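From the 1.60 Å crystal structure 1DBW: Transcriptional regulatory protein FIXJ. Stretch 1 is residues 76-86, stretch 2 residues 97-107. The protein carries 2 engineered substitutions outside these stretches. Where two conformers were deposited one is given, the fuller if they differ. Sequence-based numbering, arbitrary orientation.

Stretch 1 76-86: IPSIVITGHGD
Stretch 2 97-107: GAVDFIEKPFE

Strands 78-82 and 100-103 run parallel, their axes 25° apart, with I79, V80, I81 and T82 registered against D100, F101, I102 and E103 at CA-CA separations of 4.7 to 5.1 Å; the stretches bury 760 Å² between them. Hydrogen bonds alternate in parallel fashion: V99 N to S78 O (2.8 Å), V80 N to D100 O (3.1 Å), I102 N to V80 O (3.0 Å), T82 N to I102 O (2.8 Å) and K104 N to T82 O (3.0 Å). At the N-terminal end of the pair, one water accepts from S78 N (3.0 Å) and donates to G97 O (2.7 Å).

I79, I81, D100 and I102 share one face. I79 (m, m) brings CD1 to 3.9 Å from V99 CB and CG2 to 3.8 Å from I102 CG1; I102 is also m, m. I81 (m, t) extends CD1 to 4.0 Å from F106 CE2 (F106 chi1 p), while its CG2 lies 3.3 Å from CG of K104 (m, t, m, t), so the lysine's aliphatic part packs on a buried isoleucine. On the other face, V80 (t) sets CG2 3.9 Å from A98 CB, and T82 (p) lays OG1 3.5 Å from E103 CA and 3.8 Å from CD1 of F101 (chi1 p).

Beyond T82, a type II turn from G83 to D86 places G85 at phi 69°, favourable for glycine. E103, t, t with chi3 -5°, reaches it: G85 N donates to OE2 of E103 (2.9 Å). H84 (t, chi2 58°) directs ND1 to K104 O (3.0 Å), just before cis P105.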

# COMPACT_ATOMS: atom_id res chain seq x y z
N ILE A 76 8.19 -2.51 -5.62
CA ILE A 76 7.71 -1.25 -5.05
C ILE A 76 7.54 -1.54 -3.57
O ILE A 76 6.82 -2.49 -3.22
CB ILE A 76 6.33 -0.81 -5.69
CG1 ILE A 76 6.54 -0.52 -7.19
CG2 ILE A 76 5.81 0.47 -4.98
CD1 ILE A 76 5.30 0.03 -7.96
N PRO A 77 8.24 -0.79 -2.68
CA PRO A 77 8.12 -1.00 -1.23
C PRO A 77 6.66 -0.89 -0.87
O PRO A 77 5.99 0.09 -1.23
CB PRO A 77 8.96 0.16 -0.64
CG PRO A 77 9.96 0.47 -1.78
CD PRO A 77 9.09 0.38 -2.99
N SER A 78 6.10 -1.94 -0.23
CA SER A 78 4.66 -1.96 0.07
C SER A 78 4.26 -2.24 1.52
O SER A 78 4.83 -3.13 2.16
CB SER A 78 3.96 -3.02 -0.80
OG SER A 78 4.53 -3.16 -2.10
N ILE A 79 3.22 -1.52 1.98
CA ILE A 79 2.62 -1.64 3.30
C ILE A 79 1.25 -2.24 2.99
O ILE A 79 0.48 -1.70 2.18
CB ILE A 79 2.41 -0.26 3.92
CG1 ILE A 79 3.77 0.43 4.11
CG2 ILE A 79 1.69 -0.40 5.27
CD1 ILE A 79 4.81 -0.49 4.76
N VAL A 80 0.93 -3.34 3.64
CA VAL A 80 -0.36 -4.00 3.38
C VAL A 80 -1.23 -3.79 4.61
O VAL A 80 -0.83 -4.12 5.68
CB VAL A 80 -0.16 -5.53 3.13
CG1 VAL A 80 -1.51 -6.23 3.02
CG2 VAL A 80 0.66 -5.75 1.80
N ILE A 81 -2.35 -3.10 4.45
CA ILE A 81 -3.25 -2.87 5.57
C ILE A 81 -4.07 -4.14 5.65
O ILE A 81 -4.70 -4.55 4.65
CB ILE A 81 -4.13 -1.65 5.33
CG1 ILE A 81 -3.26 -0.40 5.36
CG2 ILE A 81 -5.18 -1.57 6.43
CD1 ILE A 81 -4.00 0.87 4.91
N THR A 82 -4.14 -4.69 6.85
CA THR A 82 -4.83 -5.96 7.05
C THR A 82 -6.05 -5.87 7.97
O THR A 82 -6.17 -4.95 8.79
CB THR A 82 -3.82 -7.03 7.57
OG1 THR A 82 -3.25 -6.58 8.80
CG2 THR A 82 -2.64 -7.22 6.56
N GLY A 83 -6.95 -6.84 7.82
CA GLY A 83 -8.16 -6.86 8.62
C GLY A 83 -7.94 -6.99 10.11
O GLY A 83 -6.95 -7.60 10.56
N HIS A 84 -8.86 -6.40 10.87
CA HIS A 84 -8.78 -6.47 12.32
C HIS A 84 -8.81 -7.96 12.70
O HIS A 84 -9.69 -8.69 12.23
CB HIS A 84 -9.96 -5.75 12.98
CG HIS A 84 -9.90 -5.77 14.47
ND1 HIS A 84 -8.84 -5.24 15.18
CD2 HIS A 84 -10.75 -6.28 15.39
CE1 HIS A 84 -9.04 -5.43 16.48
NE2 HIS A 84 -10.19 -6.06 16.63
N GLY A 85 -7.80 -8.38 13.47
CA GLY A 85 -7.68 -9.76 13.93
C GLY A 85 -7.36 -10.82 12.88
O GLY A 85 -7.36 -12.02 13.19
N ASP A 86 -7.08 -10.39 11.64
CA ASP A 86 -6.77 -11.33 10.55
C ASP A 86 -5.30 -11.71 10.57
O ASP A 86 -4.45 -11.05 9.95
CB ASP A 86 -7.13 -10.70 9.20
CG ASP A 86 -7.16 -11.73 8.07
OD1 ASP A 86 -6.42 -12.75 8.13
OD2 ASP A 86 -7.92 -11.51 7.12
N GLY A 97 6.62 -10.31 0.81
CA GLY A 97 7.60 -9.24 0.62
C GLY A 97 7.24 -7.84 1.06
O GLY A 97 8.02 -6.90 0.87
N ALA A 98 6.10 -7.71 1.73
CA ALA A 98 5.69 -6.39 2.23
C ALA A 98 6.74 -5.90 3.24
O ALA A 98 7.36 -6.69 3.94
CB ALA A 98 4.31 -6.52 2.93
N VAL A 99 7.00 -4.60 3.24
CA VAL A 99 7.92 -3.97 4.16
C VAL A 99 7.30 -4.12 5.55
O VAL A 99 8.00 -4.30 6.54
CB VAL A 99 8.07 -2.45 3.85
CG1 VAL A 99 8.71 -1.71 5.04
CG2 VAL A 99 8.88 -2.26 2.57
N ASP A 100 5.98 -4.00 5.60
CA ASP A 100 5.27 -4.13 6.87
C ASP A 100 3.79 -4.30 6.61
O ASP A 100 3.31 -4.13 5.50
CB ASP A 100 5.46 -2.89 7.75
CG ASP A 100 5.34 -3.20 9.26
OD1 ASP A 100 5.03 -4.35 9.67
OD2 ASP A 100 5.59 -2.27 10.05
N PHE A 101 3.08 -4.73 7.65
CA PHE A 101 1.64 -4.84 7.56
C PHE A 101 1.15 -3.92 8.65
O PHE A 101 1.89 -3.60 9.60
CB PHE A 101 1.13 -6.26 7.88
CG PHE A 101 1.30 -6.65 9.32
CD1 PHE A 101 0.26 -6.47 10.25
CD2 PHE A 101 2.52 -7.17 9.78
CE1 PHE A 101 0.44 -6.80 11.61
CE2 PHE A 101 2.71 -7.50 11.11
CZ PHE A 101 1.66 -7.32 12.04
N ILE A 102 -0.07 -3.44 8.49
CA ILE A 102 -0.69 -2.61 9.51
C ILE A 102 -2.10 -3.12 9.72
O ILE A 102 -2.92 -3.05 8.83
CB ILE A 102 -0.79 -1.16 9.10
CG1 ILE A 102 0.61 -0.58 8.86
CG2 ILE A 102 -1.54 -0.37 10.20
CD1 ILE A 102 1.47 -0.47 10.09
N GLU A 103 -2.38 -3.60 10.92
CA GLU A 103 -3.70 -4.12 11.25
C GLU A 103 -4.67 -2.97 11.58
O GLU A 103 -4.31 -2.04 12.31
CB GLU A 103 -3.56 -5.06 12.46
CG GLU A 103 -4.88 -5.66 12.94
CD GLU A 103 -4.73 -6.44 14.25
OE1 GLU A 103 -3.60 -6.62 14.77
OE2 GLU A 103 -5.77 -6.85 14.79
N LYS A 104 -5.87 -3.03 11.01
CA LYS A 104 -6.92 -2.07 11.25
C LYS A 104 -7.66 -2.36 12.56
O LYS A 104 -7.78 -3.53 12.96
CB LYS A 104 -7.95 -2.15 10.12
CG LYS A 104 -7.44 -1.74 8.78
CD LYS A 104 -8.56 -1.55 7.77
CE LYS A 104 -8.99 -2.87 7.15
NZ LYS A 104 -9.90 -2.61 6.02
N PRO A 105 -8.11 -1.31 13.28
CA PRO A 105 -7.95 0.12 12.96
C PRO A 105 -6.55 0.55 13.38
O PRO A 105 -5.92 -0.09 14.25
CB PRO A 105 -9.00 0.81 13.85
CG PRO A 105 -9.95 -0.31 14.24
CD PRO A 105 -9.04 -1.49 14.40
N PHE A 106 -6.03 1.61 12.74
CA PHE A 106 -4.70 2.09 13.08
C PHE A 106 -4.72 3.59 13.33
O PHE A 106 -5.60 4.28 12.84
CB PHE A 106 -3.71 1.78 11.95
CG PHE A 106 -4.19 2.23 10.59
CD1 PHE A 106 -4.06 3.57 10.21
CD2 PHE A 106 -4.84 1.36 9.73
CE1 PHE A 106 -4.57 4.04 8.98
CE2 PHE A 106 -5.35 1.81 8.51
CZ PHE A 106 -5.22 3.16 8.13
N GLU A 107 -3.72 4.07 14.06
CA GLU A 107 -3.57 5.49 14.34
C GLU A 107 -2.86 6.07 13.12
O GLU A 107 -1.98 5.43 12.53
CB GLU A 107 -2.63 5.75 15.53
CG GLU A 107 -3.02 5.15 16.85
CD GLU A 107 -3.86 6.06 17.71
OE1 GLU A 107 -3.93 7.29 17.44
OE2 GLU A 107 -4.47 5.54 18.68
O HOH W 1 7.82 -4.40 -0.20